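Local coordinates for protein catecholate siderophore receptor Fiu (Escherichia coli, PDB 6BPM) that imports iron bound to catecholate siderophores across the bacterial outer membrane, driven by TonB, and also admits catechol-substituted cephalosporins and serves as a microcin receptor, at residues A[220-225]-A[271-276]; A[110-115]-A[181-186]; A[347-352]-A[360-365]. All coordinates share one frame; numbering follows the deposited sequence.

Contact 1. Residues A[220-225]-A[271-276]. With POG ((20S)-2,5,8,11,14,17-hexamethyl-3,6,9,12,15,18-hexaoxahenicosane-1,20-diol), chain D.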
loop_
_atom_site.group_PDB
_atom_site.type_symbol
_atom_site.label_atom_id
_atom_site.label_comp_id
_atom_site.label_asym_id
_atom_site.label_seq_id
_atom_site.Cartn_x
_atom_site.Cartn_y
_atom_site.Cartn_z
ATOM N N TYR A 220 16.244 -12.620 8.464
ATOM C CA TYR A 220 16.430 -11.331 9.103
ATOM C C TYR A 220 16.380 -10.245 8.030
ATOM O O TYR A 220 16.930 -10.413 6.937
ATOM C CB TYR A 220 17.745 -11.265 9.917
ATOM C CG TYR A 220 17.941 -9.880 10.470
ATOM C CD1 TYR A 220 17.098 -9.387 11.470
ATOM C CD2 TYR A 220 18.912 -9.030 9.958
ATOM C CE1 TYR A 220 17.240 -8.076 11.970
ATOM C CE2 TYR A 220 19.065 -7.737 10.459
ATOM C CZ TYR A 220 18.218 -7.277 11.456
ATOM O OH TYR A 220 18.339 -6.008 11.939
ATOM N N LEU A 221 15.733 -9.120 8.347
ATOM C CA LEU A 221 15.620 -8.019 7.391
ATOM C C LEU A 221 15.941 -6.696 8.072
ATOM O O LEU A 221 15.401 -6.390 9.145
ATOM C CB LEU A 221 14.207 -7.962 6.763
ATOM C CG LEU A 221 13.917 -6.767 5.832
ATOM C CD1 LEU A 221 14.472 -6.928 4.414
ATOM C CD2 LEU A 221 12.466 -6.374 5.807
ATOM N N HIS A 222 16.803 -5.902 7.436
ATOM C CA HIS A 222 17.102 -4.549 7.900
ATOM C C HIS A 222 17.111 -3.594 6.723
ATOM O O HIS A 222 17.822 -3.821 5.739
ATOM C CB HIS A 222 18.459 -4.425 8.613
ATOM C CG HIS A 222 18.799 -3.004 8.973
ATOM N ND1 HIS A 222 18.452 -2.435 10.182
ATOM C CD2 HIS A 222 19.369 -2.012 8.244
ATOM C CE1 HIS A 222 18.815 -1.165 10.189
ATOM N NE2 HIS A 222 19.373 -0.882 9.024
ATOM N N VAL A 223 16.375 -2.499 6.854
ATOM C CA VAL A 223 16.396 -1.438 5.859
ATOM C C VAL A 223 16.501 -0.110 6.577
ATOM O O VAL A 223 15.757 0.146 7.532
ATOM C CB VAL A 223 15.150 -1.450 4.960
ATOM C CG1 VAL A 223 15.213 -0.265 4.030
ATOM C CG2 VAL A 223 15.087 -2.741 4.172
ATOM N N THR A 224 17.419 0.731 6.121
ATOM C CA THR A 224 17.597 2.067 6.667
ATOM C C THR A 224 17.324 3.065 5.562
ATOM O O THR A 224 17.747 2.850 4.413
ATOM C CB THR A 224 19.026 2.262 7.208
ATOM O OG1 THR A 224 19.146 1.634 8.488
ATOM C CG2 THR A 224 19.350 3.728 7.313
ATOM N N GLN A 225 16.626 4.152 5.905
ATOM C CA GLN A 225 16.309 5.173 4.909
ATOM C C GLN A 225 16.555 6.578 5.440
ATOM O O GLN A 225 16.312 6.887 6.614
ATOM C CB GLN A 225 14.859 5.077 4.438
ATOM C CG GLN A 225 14.461 3.701 3.961
ATOM C CD GLN A 225 13.114 3.690 3.245
ATOM O OE1 GLN A 225 12.784 4.613 2.491
ATOM N NE2 GLN A 225 12.336 2.641 3.474
ATOM N N ASP A 271 13.312 9.959 8.256
ATOM C CA ASP A 271 14.173 8.836 8.622
ATOM C C ASP A 271 13.346 7.628 9.034
ATOM O O ASP A 271 12.344 7.752 9.753
ATOM C CB ASP A 271 15.118 9.169 9.788
ATOM C CG ASP A 271 16.204 10.167 9.420
ATOM O OD1 ASP A 271 16.500 10.333 8.210
ATOM O OD2 ASP A 271 16.773 10.778 10.363
ATOM N N SER A 272 13.798 6.449 8.627
ATOM C CA SER A 272 13.210 5.235 9.166
ATOM C C SER A 272 14.220 4.107 9.150
ATOM O O SER A 272 15.171 4.084 8.352
ATOM C CB SER A 272 11.967 4.807 8.388
ATOM O OG SER A 272 12.309 4.571 7.036
ATOM N N THR A 273 13.940 3.132 10.006
ATOM C CA THR A 273 14.609 1.847 9.977
ATOM C C THR A 273 13.562 0.757 10.144
ATOM O O THR A 273 12.526 0.946 10.797
ATOM C CB THR A 273 15.665 1.727 11.063
ATOM O OG1 THR A 273 15.054 2.024 12.317
ATOM C CG2 THR A 273 16.810 2.700 10.792
ATOM N N THR A 274 13.828 -0.364 9.494
ATOM C CA THR A 274 13.014 -1.571 9.556
ATOM C C THR A 274 13.906 -2.724 9.986
ATOM O O THR A 274 14.952 -2.971 9.368
ATOM C CB THR A 274 12.379 -1.871 8.188
ATOM O OG1 THR A 274 11.510 -0.797 7.829
ATOM C CG2 THR A 274 11.581 -3.156 8.222
ATOM N N ASP A 275 13.493 -3.418 11.044
ATOM C CA ASP A 275 14.199 -4.593 11.551
ATOM C C ASP A 275 13.173 -5.688 11.733
ATOM O O ASP A 275 12.163 -5.482 12.415
ATOM C CB ASP A 275 14.899 -4.312 12.886
ATOM C CG ASP A 275 16.076 -3.408 12.730
ATOM O OD1 ASP A 275 17.063 -3.838 12.068
ATOM O OD2 ASP A 275 16.000 -2.261 13.238
ATOM N N THR A 276 13.403 -6.829 11.100
ATOM C CA THR A 276 12.417 -7.897 11.177
ATOM C C THR A 276 13.151 -9.228 11.184
ATOM O O THR A 276 14.053 -9.459 10.370
ATOM C CB THR A 276 11.380 -7.801 10.034
ATOM O OG1 THR A 276 10.702 -9.053 9.864
ATOM C CG2 THR A 276 12.029 -7.429 8.746
HETATM O OH POG D . 10.922 -17.003 19.977
HETATM C C2 POG D . 11.891 -16.366 19.184
HETATM C C1 POG D . 13.184 -16.223 19.992
HETATM C C3 POG D . 11.368 -14.989 18.723
HETATM O O2 POG D . 12.203 -14.377 17.769
HETATM C C5 POG D . 12.385 -15.045 16.545
HETATM O O1 POG D . 25.403 -12.835 5.244
HETATM C C4 POG D . 25.483 -14.047 5.942
HETATM C C6 POG D . 24.449 -15.039 5.387
HETATM O O3 POG D . 23.600 -15.519 6.402
HETATM C C7 POG D . 24.217 -15.998 7.573
HETATM C C8 POG D . 23.314 -16.998 8.303
HETATM O O4 POG D . 22.512 -16.313 9.242
HETATM C C9 POG D . 21.237 -15.869 8.825
HETATM C C10 POG D . 20.191 -16.082 9.928
HETATM O O5 POG D . 19.585 -14.865 10.287
HETATM C C11 POG D . 18.311 -14.953 10.887
HETATM C C12 POG D . 18.415 -14.867 12.415
HETATM O O6 POG D . 17.351 -15.560 13.051
HETATM C C13 POG D . 16.238 -14.904 13.616
HETATM C C14 POG D . 15.626 -15.779 14.722
HETATM O O7 POG D . 14.325 -15.301 15.017
HETATM C C15 POG D . 13.893 -15.310 16.359
HETATM C C16 POG D . 11.763 -14.195 15.437
HETATM C C17 POG D . 16.564 -15.750 15.935
HETATM C C18 POG D . 18.513 -13.386 12.788
HETATM C C19 POG D . 20.842 -16.707 11.164
HETATM C C20 POG D . 24.183 -18.044 9.017
HETATM C C21 POG D . 25.137 -16.222 4.706
#
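Tyr220 and His222 both donate to one carboxylate oxygen, Asp275 OD1, on the neighbouring strand. Tyr220 OH lies 2.5 Å from Asp275 OD1 and reaches it on the anti side. His222 ND1 meets Asp275 OD1 at 2.7 Å on the syn side, with a nearly straight bond (172°). The oxygen lies in the plane of the imidazole ring. The two donors stand clearly out of the carboxylate plane, one to each face. His222 has CG anti to its backbone N (chi1 175°), which lays the ring alongside Asp275. The other ring nitrogen, His222 NE2, is hydrogen-bonded to Thr224 OG1 at 2.6 Å; with both ring nitrogens bonded, the rotation of the ring is fixed. Asp275 OD2 has a long, weak ion pair with Arg299.

The backbones pair antiparallel. Leu221 with Thr276, Val223 with Thr274 and Gln225 with Ser272 are hydrogen-bonded pairs, each with two N-H...O bonds. The last is uneven: Ser272 N to Gln225 O stretches to 3.3 Å. At the non-hydrogen-bonded pairs, CA-H...O contacts fill in, as from His222 CA to Thr274 O (3.0 Å).

Apolar contacts are fewer. Leu221 CD2 lies 4.1 Å from Thr274 CG2, and a bound POG chain touches Tyr220 CB through C18.

On the inward face, Leu221 and Val223 meet Phe112, and Gln225 NE2 bonds to Ser108 O. Two neighbouring barrel strands are thus joined by main-chain bonds, with a polar Tyr-Asp-His-Thr chain on the outer face. Two donors on one oxygen would probably stabilise the negative charge of Asp275.

Contact 2. Residues A[110-115]-A[181-186]. With POG ((20S)-2,5,8,11,14,17-hexamethyl-3,6,9,12,15,18-hexaoxahenicosane-1,20-diol), chain C.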
loop_
_atom_site.group_PDB
_atom_site.type_symbol
_atom_site.label_atom_id
_atom_site.label_comp_id
_atom_site.label_asym_id
_atom_site.label_seq_id
_atom_site.Cartn_x
_atom_site.Cartn_y
_atom_site.Cartn_z
ATOM N N ASP A 110 11.054 -1.449 -0.287
ATOM C CA ASP A 110 11.913 -1.874 -1.386
ATOM C C ASP A 110 11.558 -3.307 -1.752
ATOM O O ASP A 110 11.102 -4.077 -0.905
ATOM C CB ASP A 110 13.380 -1.743 -0.968
ATOM C CG ASP A 110 14.331 -1.772 -2.125
ATOM O OD1 ASP A 110 14.631 -2.891 -2.624
ATOM O OD2 ASP A 110 14.778 -0.671 -2.538
ATOM N N THR A 111 11.721 -3.655 -3.031
ATOM C CA THR A 111 11.375 -4.990 -3.512
ATOM C C THR A 111 12.584 -5.917 -3.638
ATOM O O THR A 111 12.484 -6.961 -4.293
ATOM C CB THR A 111 10.652 -4.911 -4.861
ATOM O OG1 THR A 111 11.446 -4.169 -5.789
ATOM C CG2 THR A 111 9.252 -4.277 -4.718
ATOM N N PHE A 112 13.725 -5.557 -3.030
ATOM C CA PHE A 112 14.951 -6.317 -3.261
ATOM C C PHE A 112 14.878 -7.707 -2.643
ATOM O O PHE A 112 15.480 -8.652 -3.165
ATOM C CB PHE A 112 16.167 -5.542 -2.723
ATOM C CG PHE A 112 16.327 -5.607 -1.215
ATOM C CD1 PHE A 112 15.457 -4.908 -0.372
ATOM C CD2 PHE A 112 17.343 -6.368 -0.642
ATOM C CE1 PHE A 112 15.589 -4.981 1.017
ATOM C CE2 PHE A 112 17.492 -6.448 0.758
ATOM C CZ PHE A 112 16.623 -5.754 1.586
ATOM N N ASN A 113 14.108 -7.868 -1.572
ATOM C CA ASN A 113 14.034 -9.135 -0.864
ATOM C C ASN A 113 12.718 -9.868 -1.128
ATOM O O ASN A 113 12.300 -10.705 -0.322
ATOM C CB ASN A 113 14.221 -8.904 0.636
ATOM C CG ASN A 113 14.420 -10.207 1.388
ATOM O OD1 ASN A 113 15.192 -11.078 0.958
ATOM N ND2 ASN A 113 13.700 -10.370 2.492
ATOM N N THR A 114 12.066 -9.591 -2.250
ATOM C CA THR A 114 10.709 -10.053 -2.492
ATOM C C THR A 114 10.651 -10.907 -3.750
ATOM O O THR A 114 11.265 -10.577 -4.773
ATOM C CB THR A 114 9.762 -8.828 -2.592
ATOM O OG1 THR A 114 9.389 -8.415 -1.268
ATOM C CG2 THR A 114 8.512 -9.141 -3.421
ATOM N N GLU A 115 9.928 -12.019 -3.655
ATOM C CA GLU A 115 9.799 -12.989 -4.739
ATOM C C GLU A 115 8.553 -12.742 -5.589
ATOM O O GLU A 115 8.613 -12.838 -6.816
ATOM C CB GLU A 115 9.780 -14.420 -4.162
ATOM C CG GLU A 115 10.162 -15.566 -5.137
ATOM C CD GLU A 115 11.672 -15.817 -5.258
ATOM O OE1 GLU A 115 12.338 -15.048 -5.985
ATOM O OE2 GLU A 115 12.194 -16.781 -4.640
ATOM N N ASN A 181 20.635 -11.094 0.399
ATOM C CA ASN A 181 20.261 -10.033 -0.515
ATOM C C ASN A 181 20.668 -8.706 0.096
ATOM O O ASN A 181 20.427 -8.451 1.286
ATOM C CB ASN A 181 18.765 -10.043 -0.770
ATOM C CG ASN A 181 18.364 -11.114 -1.744
ATOM O OD1 ASN A 181 18.325 -10.897 -2.954
ATOM N ND2 ASN A 181 18.082 -12.292 -1.220
ATOM N N VAL A 182 21.269 -7.865 -0.734
ATOM C CA VAL A 182 21.779 -6.568 -0.323
ATOM C C VAL A 182 21.353 -5.530 -1.351
ATOM O O VAL A 182 21.408 -5.767 -2.565
ATOM C CB VAL A 182 23.321 -6.587 -0.184
ATOM C CG1 VAL A 182 23.827 -5.310 0.478
ATOM C CG2 VAL A 182 23.777 -7.820 0.565
ATOM N N MET A 183 20.974 -4.363 -0.864
ATOM C CA MET A 183 20.528 -3.293 -1.728
ATOM C C MET A 183 21.133 -1.984 -1.249
ATOM O O MET A 183 21.260 -1.739 -0.042
ATOM C CB MET A 183 18.991 -3.207 -1.733
ATOM C CG MET A 183 18.404 -1.914 -2.304
ATOM S SD MET A 183 18.324 -0.537 -1.160
ATOM C CE MET A 183 17.272 -1.185 0.118
ATOM N N GLY A 184 21.489 -1.145 -2.210
ATOM C CA GLY A 184 21.814 0.237 -1.929
ATOM C C GLY A 184 21.234 1.129 -3.012
ATOM O O GLY A 184 21.311 0.807 -4.209
ATOM N N GLU A 185 20.631 2.243 -2.606
ATOM C CA GLU A 185 20.023 3.154 -3.564
ATOM C C GLU A 185 20.183 4.585 -3.084
ATOM O O GLU A 185 19.875 4.882 -1.927
ATOM C CB GLU A 185 18.536 2.820 -3.758
ATOM C CG GLU A 185 17.815 3.643 -4.829
ATOM C CD GLU A 185 16.312 3.341 -4.887
ATOM O OE1 GLU A 185 15.936 2.258 -5.413
ATOM O OE2 GLU A 185 15.506 4.175 -4.416
ATOM N N LYS A 186 20.594 5.471 -3.995
ATOM C CA LYS A 186 20.784 6.895 -3.730
ATOM C C LYS A 186 20.271 7.687 -4.924
ATOM O O LYS A 186 20.663 7.405 -6.059
ATOM C CB LYS A 186 22.258 7.233 -3.518
ATOM C CG LYS A 186 22.804 7.003 -2.138
ATOM C CD LYS A 186 24.093 7.796 -1.997
ATOM C CE LYS A 186 24.216 8.438 -0.640
ATOM N NZ LYS A 186 25.375 9.346 -0.674
HETATM O OH POG C . 26.983 4.290 -11.566
HETATM C C2 POG C . 28.210 4.385 -10.901
HETATM C C1 POG C . 29.332 3.923 -11.826
HETATM C C3 POG C . 28.160 3.506 -9.658
HETATM O O2 POG C . 26.820 3.311 -9.291
HETATM C C5 POG C . 26.330 1.995 -9.246
HETATM O O1 POG C . 26.899 -5.617 -7.859
HETATM C C4 POG C . 26.643 -4.247 -7.988
HETATM C C6 POG C . 27.002 -3.524 -6.696
HETATM O O3 POG C . 26.028 -3.756 -5.699
HETATM C C7 POG C . 25.934 -2.744 -4.722
HETATM C C8 POG C . 25.063 -3.110 -3.531
HETATM O O4 POG C . 25.532 -2.394 -2.419
HETATM C C9 POG C . 25.514 -1.007 -2.628
HETATM C C10 POG C . 25.332 -0.237 -1.312
HETATM O O5 POG C . 25.695 1.113 -1.494
HETATM C C11 POG C . 24.762 1.844 -2.259
HETATM C C12 POG C . 25.434 2.941 -3.100
HETATM O O6 POG C . 24.845 3.054 -4.364
HETATM C C13 POG C . 24.925 1.932 -5.205
HETATM C C14 POG C . 25.686 2.277 -6.483
HETATM O O7 POG C . 26.326 1.111 -6.942
HETATM C C15 POG C . 27.047 1.182 -8.149
HETATM C C16 POG C . 26.476 1.344 -10.620
HETATM C C17 POG C . 26.688 3.420 -6.270
HETATM C C18 POG C . 26.926 2.673 -3.279
HETATM C C19 POG C . 26.200 -0.872 -0.240
HETATM C C20 POG C . 25.125 -4.602 -3.270
HETATM C C21 POG C . 27.155 -2.037 -7.044
HETATM O O HOH W 1 17.211 -12.776 1.414
#
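Phe112 presents one face of its ring to Met183. Met183 CB sits 4.0 Å from the ring centroid of Phe112, 28° off the normal, a CH-pi contact. The two side chains cross at about a right angle. Asn113 CB covers the opposite face, and the ring is sandwiched. Asn181 O comes to the edge, 3.6 Å from Phe112 CE2.

Met183 is bent at chi2 and chi3, which turns its end to Asp110. Its methyl, Met183 CE, rests 3.7 Å from Asp110 OD2. Asp110 OD1 accepts from Phe112 N at 2.8 Å, an Asx turn that ties the carboxylate to the beta turn Thr111-Thr114.

Asn113 and Asn181 set their amides 57° apart. A water links them, donating to Asn113 OD1 at 2.7 Å and accepting from Asn181 ND2 at 2.8 Å. Lys142 NZ bonds to both Phe112 O and Asn181 OD1.

Asp110 OD2 and Glu185 OE1 stand 4.3 Å apart. Arg163 pairs with both, and Arg199 also pairs with Asp110; these arginines probably offset the repulsion. Here a plug loop meets the inner wall of the barrel through one aromatic ring, water and bridging cations, without direct hydrogen bonds between the two segments.

Contact 3. Residues A[347-352]-A[360-365]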
loop_
_atom_site.group_PDB
_atom_site.type_symbol
_atom_site.label_atom_id
_atom_site.label_comp_id
_atom_site.label_asym_id
_atom_site.label_seq_id
_atom_site.Cartn_x
_atom_site.Cartn_y
_atom_site.Cartn_z
ATOM N N ASN A 347 0.017 -23.267 11.245
ATOM C CA ASN A 347 -0.833 -23.648 10.122
ATOM C C ASN A 347 -0.774 -25.150 9.867
ATOM O O ASN A 347 0.302 -25.748 9.861
ATOM C CB ASN A 347 -0.432 -22.915 8.849
ATOM C CG ASN A 347 -1.227 -23.375 7.655
ATOM O OD1 ASN A 347 -0.704 -24.071 6.783
ATOM N ND2 ASN A 347 -2.510 -23.003 7.607
ATOM N N LEU A 348 -1.935 -25.756 9.641
ATOM C CA LEU A 348 -2.036 -27.165 9.278
ATOM C C LEU A 348 -2.800 -27.297 7.964
ATOM O O LEU A 348 -3.950 -26.853 7.860
ATOM C CB LEU A 348 -2.730 -27.966 10.376
ATOM C CG LEU A 348 -3.232 -29.330 9.935
ATOM C CD1 LEU A 348 -2.048 -30.160 9.510
ATOM C CD2 LEU A 348 -3.953 -29.998 11.079
ATOM N N THR A 349 -2.153 -27.873 6.956
ATOM C CA THR A 349 -2.805 -28.219 5.703
ATOM C C THR A 349 -2.823 -29.732 5.555
ATOM O O THR A 349 -1.845 -30.414 5.884
ATOM C CB THR A 349 -2.105 -27.585 4.501
ATOM O OG1 THR A 349 -0.741 -28.022 4.442
ATOM C CG2 THR A 349 -2.119 -26.090 4.635
ATOM N N SER A 350 -3.943 -30.254 5.070
ATOM C CA SER A 350 -4.072 -31.679 4.845
ATOM C C SER A 350 -5.033 -31.891 3.691
ATOM O O SER A 350 -5.967 -31.116 3.506
ATOM C CB SER A 350 -4.581 -32.418 6.082
ATOM O OG SER A 350 -4.662 -33.819 5.811
ATOM N N THR A 351 -4.782 -32.939 2.908
ATOM C CA THR A 351 -5.669 -33.351 1.830
ATOM C C THR A 351 -6.124 -34.781 2.102
ATOM O O THR A 351 -5.296 -35.645 2.381
ATOM C CB THR A 351 -4.947 -33.253 0.484
ATOM O OG1 THR A 351 -5.823 -33.682 -0.556
ATOM C CG2 THR A 351 -3.739 -34.159 0.472
ATOM N N PHE A 352 -7.421 -35.046 1.989
ATOM C CA PHE A 352 -7.948 -36.376 2.302
ATOM C C PHE A 352 -9.333 -36.526 1.674
ATOM O O PHE A 352 -9.911 -35.556 1.181
ATOM C CB PHE A 352 -8.005 -36.589 3.819
ATOM C CG PHE A 352 -8.918 -35.620 4.513
ATOM C CD1 PHE A 352 -10.267 -35.884 4.655
ATOM C CD2 PHE A 352 -8.426 -34.404 4.972
ATOM C CE1 PHE A 352 -11.121 -34.956 5.264
ATOM C CE2 PHE A 352 -9.272 -33.471 5.588
ATOM C CZ PHE A 352 -10.616 -33.756 5.734
ATOM N N ASP A 360 -9.275 -30.384 0.760
ATOM C CA ASP A 360 -8.002 -29.699 0.967
ATOM C C ASP A 360 -8.263 -28.735 2.109
ATOM O O ASP A 360 -8.995 -27.760 1.935
ATOM C CB ASP A 360 -7.538 -28.948 -0.276
ATOM C CG ASP A 360 -7.088 -29.865 -1.372
ATOM O OD1 ASP A 360 -7.536 -31.025 -1.390
ATOM O OD2 ASP A 360 -6.299 -29.426 -2.228
ATOM N N VAL A 361 -7.728 -29.026 3.281
ATOM C CA VAL A 361 -8.027 -28.257 4.479
ATOM C C VAL A 361 -6.818 -27.404 4.844
ATOM O O VAL A 361 -5.671 -27.769 4.562
ATOM C CB VAL A 361 -8.462 -29.186 5.625
ATOM C CG1 VAL A 361 -8.367 -28.483 6.956
ATOM C CG2 VAL A 361 -9.891 -29.637 5.377
ATOM N N SER A 362 -7.093 -26.216 5.401
ATOM C CA SER A 362 -6.059 -25.294 5.872
ATOM C C SER A 362 -6.578 -24.602 7.122
ATOM O O SER A 362 -7.483 -23.771 7.045
ATOM C CB SER A 362 -5.678 -24.268 4.816
ATOM O OG SER A 362 -4.587 -23.495 5.283
ATOM N N THR A 363 -6.004 -24.937 8.267
ATOM C CA THR A 363 -6.532 -24.504 9.548
ATOM C C THR A 363 -5.357 -24.027 10.402
ATOM O O THR A 363 -4.204 -24.360 10.118
ATOM C CB THR A 363 -7.343 -25.680 10.143
ATOM O OG1 THR A 363 -7.954 -25.320 11.382
ATOM C CG2 THR A 363 -6.465 -26.892 10.322
ATOM N N GLY A 364 -5.628 -23.193 11.409
ATOM C CA GLY A 364 -4.527 -22.647 12.194
ATOM C C GLY A 364 -4.984 -21.811 13.376
ATOM O O GLY A 364 -6.183 -21.606 13.598
ATOM N N VAL A 365 -3.985 -21.354 14.156
ATOM C CA VAL A 365 -4.166 -20.462 15.308
ATOM C C VAL A 365 -3.047 -19.421 15.316
ATOM O O VAL A 365 -1.898 -19.720 14.975
ATOM C CB VAL A 365 -4.199 -21.201 16.662
ATOM C CG1 VAL A 365 -5.122 -22.400 16.615
ATOM C CG2 VAL A 365 -2.819 -21.601 17.079
#
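Asn347 begins the contact with a side-chain bond to Ser362. Its CG is anti to the backbone N (chi1 175°), and the amide nitrogen bends over to the partner strand. Asn347 ND2 donates to Ser362 OG at 3.2 Å, almost straight (167°) and with the hydroxyl in the amide plane. ND2 also bonds to Tyr416 OH, while Ser362 OG bonds to Pro29 O. An alanine here would remove both amide bonds and is likely to leave Tyr416 OH and Ser362 OG each without one mate.

Leu348 pairs with Thr363 through two backbone bonds. The shorter joins Leu348 N to Thr363 O at 2.7 Å. On the other face of the sheet from Asn347, Leu348 CB lies alongside Thr363 CG2 (3.9 Å).

Thr349 sits opposite Ser362, with Thr349 CG2 3.6 Å from Ser362 OG. Its own hydroxyl bonds to Arg292.

Ser350 pairs with Val361, again through two backbone bonds. Val361 N points straight at Ser350 O at 2.7 Å, whereas Ser350 N to Val361 O is longer, at 3.1 Å. Ser350 OG turns to Thr289.

Thr351 and Asp360 run side by side. The Asp360 carboxylate is salt-bridged to Arg33 through OD2.

Phe352 reaches back across the strand pair, and its CE2 touches Val361 CG2 at 3.9 Å. Its ring also stacks with His359.

The two strands form a beta hairpin in the barrel wall. Its backbone bonds hold the register. The face with Asn347, Asp360 and Ser362 is polar, and it binds the chain near Pro29-Arg33 by a hydrogen bond from Ser362 and a salt bridge from Asp360.

Overall arrangement
Contacts 1 and 3 each join adjacent antiparallel strands of the 22-stranded barrel, and contact 2 sets a plug loop against the inside of that barrel. Contacts 1 and 2 are partly buried, their centres each about 17 Å from the centre of the chain. They touch through Phe112, whose CZ lies 3.7 Å from Leu221 CD1. One plug ring therefore packs on two stretches of the wall. Contact 3 is a surface contact about 33 Å from both, measured between centres. Main-chain bonds dominate contacts 1 and 3. Contact 2 relies instead on an aromatic face, a water and nearby arginines. The Tyr220-His222-Asp275 cluster of contact 1 lies on the outer face; Asp360 and Ser362 of contact 3 hold Arg33 and Pro29.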